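Local coordinates for protein toxin-antitoxin system toxin HepN family (Shewanella oneidensis MR-1, PDB 6M6U) that cleaves mRNA as the bacteriostatic toxin of a type VII toxin-antitoxin system, neutralised by its partner MntA mainly through tri-AMPylation, at residues 48-53 with 121-126; 52-57 with 74-79. One frame throughout, in Å; residues are numbered along the deposited sequence.

Contact 1 of 2, residues 48-53 with 121-126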
ATOM      1  N   GLU B  48      -0.025  41.260  20.732  1.00 53.07           N
ATOM      2  CA  GLU B  48      -0.316  39.837  20.863  1.00 53.41           C
ATOM      3  C   GLU B  48      -1.353  39.586  21.948  1.00 51.57           C
ATOM      4  O   GLU B  48      -2.202  38.700  21.808  1.00 48.18           O
ATOM      5  CB  GLU B  48       0.967  39.057  21.142  1.00 56.65           C
ATOM      6  CG  GLU B  48       1.858  38.910  19.919  1.00 65.11           C
ATOM      7  CD  GLU B  48       1.197  38.101  18.813  1.00 73.09           C
ATOM      8  OE1 GLU B  48       0.512  37.100  19.124  1.00 75.36           O
ATOM      9  OE2 GLU B  48       1.355  38.473  17.630  1.00 74.41           O
ATOM     10  N   ALA B  49      -1.313  40.364  23.029  1.00 48.79           N
ATOM     11  CA  ALA B  49      -2.334  40.215  24.060  1.00 50.48           C
ATOM     12  C   ALA B  49      -3.706  40.628  23.537  1.00 53.09           C
ATOM     13  O   ALA B  49      -4.715  39.984  23.851  1.00 54.51           O
ATOM     14  CB  ALA B  49      -1.952  41.022  25.299  1.00 51.64           C
ATOM     15  N   CYS B  50      -3.765  41.687  22.722  1.00 49.38           N
ATOM     16  CA  CYS B  50      -5.036  42.081  22.117  1.00 52.19           C
ATOM     17  C   CYS B  50      -5.526  41.038  21.127  1.00 53.01           C
ATOM     18  O   CYS B  50      -6.723  40.730  21.080  1.00 51.48           O
ATOM     19  CB  CYS B  50      -4.898  43.432  21.420  1.00 59.60           C
ATOM     20  SG  CYS B  50      -4.785  44.847  22.530  1.00 64.66           S
ATOM     21  N   ILE B  51      -4.615  40.496  20.315  1.00 53.76           N
ATOM     22  CA  ILE B  51      -4.989  39.491  19.331  1.00 49.92           C
ATOM     23  C   ILE B  51      -5.472  38.220  20.019  1.00 48.12           C
ATOM     24  O   ILE B  51      -6.437  37.586  19.574  1.00 46.84           O
ATOM     25  CB  ILE B  51      -3.805  39.225  18.385  1.00 50.49           C
ATOM     26  CG1 ILE B  51      -3.552  40.462  17.517  1.00 47.38           C
ATOM     27  CG2 ILE B  51      -4.062  37.992  17.516  1.00 47.84           C
ATOM     28  CD1 ILE B  51      -2.216  40.454  16.822  1.00 43.75           C
ATOM     29  N   ASP B  52      -4.826  37.835  21.125  1.00 40.76           N
ATOM     30  CA  ASP B  52      -5.250  36.636  21.840  1.00 43.04           C
ATOM     31  C   ASP B  52      -6.660  36.795  22.391  1.00 48.85           C
ATOM     32  O   ASP B  52      -7.449  35.844  22.377  1.00 51.87           O
ATOM     33  CB  ASP B  52      -4.270  36.311  22.968  1.00 55.10           C
ATOM     34  CG  ASP B  52      -2.927  35.813  22.457  1.00 66.27           C
ATOM     35  OD1 ASP B  52      -2.805  35.539  21.241  1.00 71.17           O
ATOM     36  OD2 ASP B  52      -1.993  35.691  23.280  1.00 70.14           O
ATOM     37  N   ILE B  53      -6.994  37.990  22.885  1.00 49.78           N
ATOM     38  CA  ILE B  53      -8.362  38.266  23.319  1.00 48.84           C
ATOM     39  C   ILE B  53      -9.327  38.103  22.154  1.00 45.75           C
ATOM     40  O   ILE B  53     -10.374  37.455  22.272  1.00 44.79           O
ATOM     41  CB  ILE B  53      -8.456  39.679  23.926  1.00 48.70           C
ATOM     42  CG1 ILE B  53      -7.740  39.738  25.276  1.00 53.64           C
ATOM     43  CG2 ILE B  53      -9.908  40.123  24.042  1.00 47.11           C
ATOM     44  CD1 ILE B  53      -7.367  41.141  25.690  1.00 54.85           C
ATOM     45  N   GLU B 121      -3.878  54.761  23.953  1.00 78.56           N
ATOM     46  CA  GLU B 121      -5.258  54.753  24.430  1.00 79.65           C
ATOM     47  C   GLU B 121      -6.109  53.719  23.702  1.00 72.53           C
ATOM     48  O   GLU B 121      -7.119  53.266  24.249  1.00 68.50           O
ATOM     49  CB  GLU B 121      -5.879  56.142  24.272  1.00 85.86           C
ATOM     50  CG  GLU B 121      -5.681  57.068  25.468  1.00 95.67           C
ATOM     51  CD  GLU B 121      -4.295  57.694  25.525  1.00103.93           C
ATOM     52  OE1 GLU B 121      -4.038  58.465  26.473  1.00107.76           O
ATOM     53  OE2 GLU B 121      -3.469  57.424  24.627  1.00106.62           O
ATOM     54  N   ASP B 122      -5.732  53.349  22.472  1.00 71.94           N
ATOM     55  CA  ASP B 122      -6.478  52.323  21.747  1.00 71.49           C
ATOM     56  C   ASP B 122      -6.452  50.995  22.492  1.00 65.33           C
ATOM     57  O   ASP B 122      -7.480  50.319  22.607  1.00 66.10           O
ATOM     58  CB  ASP B 122      -5.917  52.156  20.334  1.00 75.21           C
ATOM     59  CG  ASP B 122      -6.062  53.412  19.492  1.00 81.42           C
ATOM     60  OD1 ASP B 122      -6.918  54.259  19.826  1.00 88.19           O
ATOM     61  OD2 ASP B 122      -5.323  53.548  18.494  1.00 78.82           O
ATOM     62  N   PHE B 123      -5.283  50.607  23.007  1.00 63.62           N
ATOM     63  CA  PHE B 123      -5.193  49.417  23.845  1.00 64.94           C
ATOM     64  C   PHE B 123      -6.095  49.531  25.067  1.00 69.43           C
ATOM     65  O   PHE B 123      -6.790  48.575  25.427  1.00 69.70           O
ATOM     66  CB  PHE B 123      -3.745  49.189  24.280  1.00 64.57           C
ATOM     67  CG  PHE B 123      -2.813  48.839  23.157  1.00 64.97           C
ATOM     68  CD1 PHE B 123      -3.161  47.878  22.220  1.00 57.93           C
ATOM     69  CD2 PHE B 123      -1.584  49.473  23.039  1.00 68.78           C
ATOM     70  CE1 PHE B 123      -2.302  47.553  21.188  1.00 54.62           C
ATOM     71  CE2 PHE B 123      -0.718  49.152  22.007  1.00 68.09           C
ATOM     72  CZ  PHE B 123      -1.081  48.190  21.079  1.00 64.79           C
ATOM     73  N   GLU B 124      -6.092  50.696  25.719  1.00 75.08           N
ATOM     74  CA  GLU B 124      -6.902  50.879  26.921  1.00 75.31           C
ATOM     75  C   GLU B 124      -8.385  50.950  26.580  1.00 70.92           C
ATOM     76  O   GLU B 124      -9.225  50.437  27.329  1.00 70.00           O
ATOM     77  CB  GLU B 124      -6.449  52.134  27.665  1.00 78.88           C
ATOM     78  CG  GLU B 124      -4.938  52.237  27.788  1.00 83.56           C
ATOM     79  CD  GLU B 124      -4.489  52.750  29.138  1.00 90.14           C
ATOM     80  OE1 GLU B 124      -4.362  53.981  29.295  1.00 92.22           O
ATOM     81  OE2 GLU B 124      -4.269  51.917  30.043  1.00 93.26           O
ATOM     82  N   GLN B 125      -8.722  51.575  25.450  1.00 69.93           N
ATOM     83  CA  GLN B 125     -10.105  51.581  24.982  1.00 71.38           C
ATOM     84  C   GLN B 125     -10.581  50.166  24.661  1.00 73.20           C
ATOM     85  O   GLN B 125     -11.722  49.801  24.968  1.00 74.83           O
ATOM     86  CB  GLN B 125     -10.223  52.489  23.757  1.00 74.75           C
ATOM     87  CG  GLN B 125     -11.639  52.740  23.269  1.00 79.08           C
ATOM     88  CD  GLN B 125     -11.674  53.643  22.048  1.00 79.83           C
ATOM     89  OE1 GLN B 125     -10.732  54.397  21.791  1.00 79.01           O
ATOM     90  NE2 GLN B 125     -12.757  53.565  21.284  1.00 79.33           N
ATOM     91  N   PHE B 126      -9.715  49.355  24.050  1.00 71.46           N
ATOM     92  CA  PHE B 126     -10.051  47.960  23.778  1.00 68.13           C
ATOM     93  C   PHE B 126     -10.248  47.177  25.072  1.00 69.81           C
ATOM     94  O   PHE B 126     -11.147  46.335  25.166  1.00 66.65           O
ATOM     95  CB  PHE B 126      -8.952  47.334  22.916  1.00 65.70           C
ATOM     96  CG  PHE B 126      -9.148  45.876  22.635  1.00 67.46           C
ATOM     97  CD1 PHE B 126     -10.109  45.452  21.734  1.00 70.08           C
ATOM     98  CD2 PHE B 126      -8.347  44.927  23.248  1.00 68.64           C
ATOM     99  CE1 PHE B 126     -10.279  44.105  21.462  1.00 69.25           C
ATOM    100  CE2 PHE B 126      -8.514  43.578  22.981  1.00 65.54           C
ATOM    101  CZ  PHE B 126      -9.480  43.169  22.086  1.00 65.51           C
TER
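Phe123 and Phe126, one helical turn apart, receive the thiol of Cys50 between them, and Phe126 also meets Ile53; no hydrogen bond joins the two segments. At Phe123 the touch is made by one flank of the ring, with CD1 3.5 Å from Cys50 SG. The sulfur lies 4.7 Å from the centroid of the Phe123 ring and 69° off its normal, an oblique sulfur-aromatic contact. Phe123 CG stands anti to its own carbonyl carbon, which swings the ring round until its near side reaches the thiol. Phe126 starts out directly toward helix 33-60, and with CG anti to the backbone N its ring extends across the gap. Phe126 CD2, next to the ring's root at CG, lies 3.6 Å from Cys50 SG, and the sulfur is again oblique, 50° off the normal of this second ring. The far end of the same ring passes alongside Ile53, the two side chains running in opposite directions: Phe126 CZ is 3.6 Å from Ile53 CG2, while Phe126 CE2 is 3.8 Å from Ile53 CD1. The Cys50 sulfur thus touches both rings, and the two phenyl rings and the thiol span the gap between short-segment axes 11.3 Å apart at their closest, running in roughly the same direction at 27°. The contact lies deep in the all-helical HepT-like bundle. Helix 84-102 backs both rings, through Met93 on Phe123 and Leu90 on Phe126, while helix 3-23 lends Ile12 to Cys50 and Ile5 to Ile53; Phe73 of helix 69-78 also reaches Cys50.

Contact 2 of 2, residues 52-57 with 74-79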
ATOM      1  N   ASP B  52      -4.826  37.835  21.125  1.00 40.76           N
ATOM      2  CA  ASP B  52      -5.250  36.636  21.840  1.00 43.04           C
ATOM      3  C   ASP B  52      -6.660  36.795  22.391  1.00 48.85           C
ATOM      4  O   ASP B  52      -7.449  35.844  22.377  1.00 51.87           O
ATOM      5  CB  ASP B  52      -4.270  36.311  22.968  1.00 55.10           C
ATOM      6  CG  ASP B  52      -2.927  35.813  22.457  1.00 66.27           C
ATOM      7  OD1 ASP B  52      -2.805  35.539  21.241  1.00 71.17           O
ATOM      8  OD2 ASP B  52      -1.993  35.691  23.280  1.00 70.14           O
ATOM      9  N   ILE B  53      -6.994  37.990  22.885  1.00 49.78           N
ATOM     10  CA  ILE B  53      -8.362  38.266  23.319  1.00 48.84           C
ATOM     11  C   ILE B  53      -9.327  38.103  22.154  1.00 45.75           C
ATOM     12  O   ILE B  53     -10.374  37.455  22.272  1.00 44.79           O
ATOM     13  CB  ILE B  53      -8.456  39.679  23.926  1.00 48.70           C
ATOM     14  CG1 ILE B  53      -7.740  39.738  25.276  1.00 53.64           C
ATOM     15  CG2 ILE B  53      -9.908  40.123  24.042  1.00 47.11           C
ATOM     16  CD1 ILE B  53      -7.367  41.141  25.690  1.00 54.85           C
ATOM     17  N   ALA B  54      -8.985  38.698  21.010  1.00 42.94           N
ATOM     18  CA  ALA B  54      -9.846  38.623  19.837  1.00 45.71           C
ATOM     19  C   ALA B  54     -10.043  37.178  19.392  1.00 48.27           C
ATOM     20  O   ALA B  54     -11.179  36.725  19.207  1.00 49.55           O
ATOM     21  CB  ALA B  54      -9.252  39.461  18.707  1.00 45.68           C
ATOM     22  N   ASN B  55      -8.937  36.442  19.212  1.00 48.28           N
ATOM     23  CA  ASN B  55      -9.015  35.037  18.817  1.00 44.43           C
ATOM     24  C   ASN B  55      -9.867  34.235  19.792  1.00 49.27           C
ATOM     25  O   ASN B  55     -10.604  33.329  19.386  1.00 53.22           O
ATOM     26  CB  ASN B  55      -7.612  34.431  18.739  1.00 41.64           C
ATOM     27  CG  ASN B  55      -6.778  35.017  17.617  1.00 42.68           C
ATOM     28  OD1 ASN B  55      -7.312  35.542  16.638  1.00 40.93           O
ATOM     29  ND2 ASN B  55      -5.455  34.922  17.751  1.00 40.27           N
ATOM     30  N   HIS B  56      -9.766  34.550  21.083  1.00 47.46           N
ATOM     31  CA  HIS B  56     -10.525  33.829  22.099  1.00 50.01           C
ATOM     32  C   HIS B  56     -12.023  34.052  21.925  1.00 55.12           C
ATOM     33  O   HIS B  56     -12.806  33.093  21.898  1.00 51.68           O
ATOM     34  CB  HIS B  56     -10.058  34.270  23.487  1.00 53.02           C
ATOM     35  CG  HIS B  56     -10.890  33.742  24.613  1.00 56.16           C
ATOM     36  ND1 HIS B  56     -10.728  32.473  25.127  1.00 60.74           N
ATOM     37  CD2 HIS B  56     -11.873  34.321  25.344  1.00 54.74           C
ATOM     38  CE1 HIS B  56     -11.582  32.290  26.118  1.00 63.17           C
ATOM     39  NE2 HIS B  56     -12.287  33.396  26.271  1.00 60.54           N
ATOM     40  N   ILE B  57     -12.434  35.316  21.789  1.00 55.32           N
ATOM     41  CA  ILE B  57     -13.855  35.648  21.734  1.00 56.51           C
ATOM     42  C   ILE B  57     -14.493  35.105  20.458  1.00 60.03           C
ATOM     43  O   ILE B  57     -15.608  34.570  20.489  1.00 66.38           O
ATOM     44  CB  ILE B  57     -14.045  37.170  21.867  1.00 59.22           C
ATOM     45  CG1 ILE B  57     -13.642  37.629  23.270  1.00 56.20           C
ATOM     46  CG2 ILE B  57     -15.483  37.563  21.573  1.00 60.28           C
ATOM     47  CD1 ILE B  57     -13.464  39.115  23.394  1.00 58.55           C
ATOM     48  N   THR B  74     -11.445  42.414  12.671  1.00 58.27           N
ATOM     49  CA  THR B  74     -12.534  42.658  11.731  1.00 60.40           C
ATOM     50  C   THR B  74     -13.792  41.899  12.136  1.00 66.21           C
ATOM     51  O   THR B  74     -14.893  42.460  12.115  1.00 74.29           O
ATOM     52  CB  THR B  74     -12.105  42.270  10.316  1.00 59.58           C
ATOM     53  OG1 THR B  74     -11.016  43.102   9.899  1.00 66.65           O
ATOM     54  CG2 THR B  74     -13.257  42.429   9.342  1.00 58.04           C
ATOM     55  N   LEU B  75     -13.647  40.629  12.531  1.00 59.83           N
ATOM     56  CA  LEU B  75     -14.810  39.831  12.911  1.00 55.58           C
ATOM     57  C   LEU B  75     -15.480  40.376  14.168  1.00 54.59           C
ATOM     58  O   LEU B  75     -16.709  40.330  14.292  1.00 55.41           O
ATOM     59  CB  LEU B  75     -14.419  38.367  13.112  1.00 54.03           C
ATOM     60  CG  LEU B  75     -14.057  37.564  11.854  1.00 61.83           C
ATOM     61  CD1 LEU B  75     -13.748  36.114  12.211  1.00 61.81           C
ATOM     62  CD2 LEU B  75     -15.176  37.625  10.820  1.00 66.56           C
ATOM     63  N   LEU B  76     -14.694  40.881  15.122  1.00 51.93           N
ATOM     64  CA  LEU B  76     -15.289  41.500  16.305  1.00 56.71           C
ATOM     65  C   LEU B  76     -16.103  42.733  15.933  1.00 61.55           C
ATOM     66  O   LEU B  76     -17.146  43.006  16.542  1.00 61.70           O
ATOM     67  CB  LEU B  76     -14.211  41.874  17.319  1.00 53.25           C
ATOM     68  CG  LEU B  76     -13.356  40.751  17.908  1.00 54.38           C
ATOM     69  CD1 LEU B  76     -12.238  41.350  18.745  1.00 52.96           C
ATOM     70  CD2 LEU B  76     -14.210  39.808  18.749  1.00 56.70           C
ATOM     71  N   ALA B  77     -15.637  43.496  14.939  1.00 63.64           N
ATOM     72  CA  ALA B  77     -16.335  44.717  14.551  1.00 67.32           C
ATOM     73  C   ALA B  77     -17.634  44.407  13.818  1.00 66.25           C
ATOM     74  O   ALA B  77     -18.649  45.078  14.034  1.00 65.01           O
ATOM     75  CB  ALA B  77     -15.424  45.591  13.687  1.00 66.97           C
ATOM     76  N   GLN B  78     -17.624  43.396  12.943  1.00 69.90           N
ATOM     77  CA  GLN B  78     -18.845  43.010  12.242  1.00 76.73           C
ATOM     78  C   GLN B  78     -19.913  42.489  13.193  1.00 75.98           C
ATOM     79  O   GLN B  78     -21.103  42.541  12.862  1.00 78.45           O
ATOM     80  CB  GLN B  78     -18.540  41.961  11.171  1.00 80.35           C
ATOM     81  CG  GLN B  78     -17.376  42.327  10.272  1.00 85.24           C
ATOM     82  CD  GLN B  78     -17.113  41.287   9.204  1.00 91.07           C
ATOM     83  OE1 GLN B  78     -16.621  40.195   9.491  1.00 92.49           O
ATOM     84  NE2 GLN B  78     -17.428  41.625   7.959  1.00 93.43           N
ATOM     85  N   ASN B  79     -19.517  41.989  14.360  1.00 70.89           N
ATOM     86  CA  ASN B  79     -20.442  41.597  15.411  1.00 68.32           C
ATOM     87  C   ASN B  79     -20.720  42.727  16.397  1.00 72.19           C
ATOM     88  O   ASN B  79     -21.381  42.496  17.417  1.00 67.87           O
ATOM     89  CB  ASN B  79     -19.899  40.370  16.147  1.00 65.09           C
ATOM     90  CG  ASN B  79     -19.898  39.125  15.278  1.00 71.23           C
ATOM     91  OD1 ASN B  79     -20.890  38.404  15.221  1.00 78.34           O
ATOM     92  ND2 ASN B  79     -18.785  38.870  14.594  1.00 67.27           N
TER
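Leu76 reaches across to Ala54 and Ile57 with its two methyl branches, and everything that joins the segments is apolar. The closest approach is between Leu76 CD1 and Ala54 CB, 3.5 Å; the same methyl is 3.8 Å from Ala54 CA, so it rests against the backbone of helix 33-60 as well as the small side chain. The other branch turns to the next helical turn, where Leu76 CD2 lies 3.8 Å from Ile57 CG2 and slightly farther from Ile57 CB. These two side chains cross at about a right angle. With its CG anti to the carbonyl carbon and CD1 continuing the chain in extended form (chi2 173°), Leu76 projects its forked end between two residues three apart, which lie on one flank of helix 33-60. The arrangement is a local helix-helix packing inside the all-helical HepT-like fold: the chain leaves helix 33-60, passes through a connecting loop and brings the short helix 69-78 back against it. Ile82, in the loop after that helix, also touches Leu76, and Ile130 of helix 120-131 packs on Ile57. A side-chain hydrogen bond closes the end of helix 69-78 within the second segment. Asn79, the first residue to leave helical geometry, folds its amide back to Leu75 O, with ND2 2.6 Å away and the N-H...O angle 161°. The acceptor lies nearly in the amide plane, whereas ND2 is tilted 30° from the carbonyl plane. Asn79 N reaches Leu75 O from the opposite face at 3.3 Å, giving this carbonyl oxygen two donors from one residue.

Contacts 1 and 2 use successive portions of helix 33-60, overlapping at Asp52 and Ile53, with centres 11 Å apart. Contact 1 belongs to the core, about 5 Å from the centre of the chain, and joins helices distant in sequence through sulfur-aromatic and aromatic-aliphatic packing. Contact 2 is about 14 Å from that centre; it is still largely buried but purely aliphatic between its segments, and it packs helix 33-60 against the next helix in the chain, 69-78. Ile53 is shared by both ranges, yet makes its contact only in contact 1. In the shared stretch, Asp52, which touches across neither contact, packs on His102 of the second HepT subunit and Val105 of MntA, placing this part of the helix at the assembly interfaces.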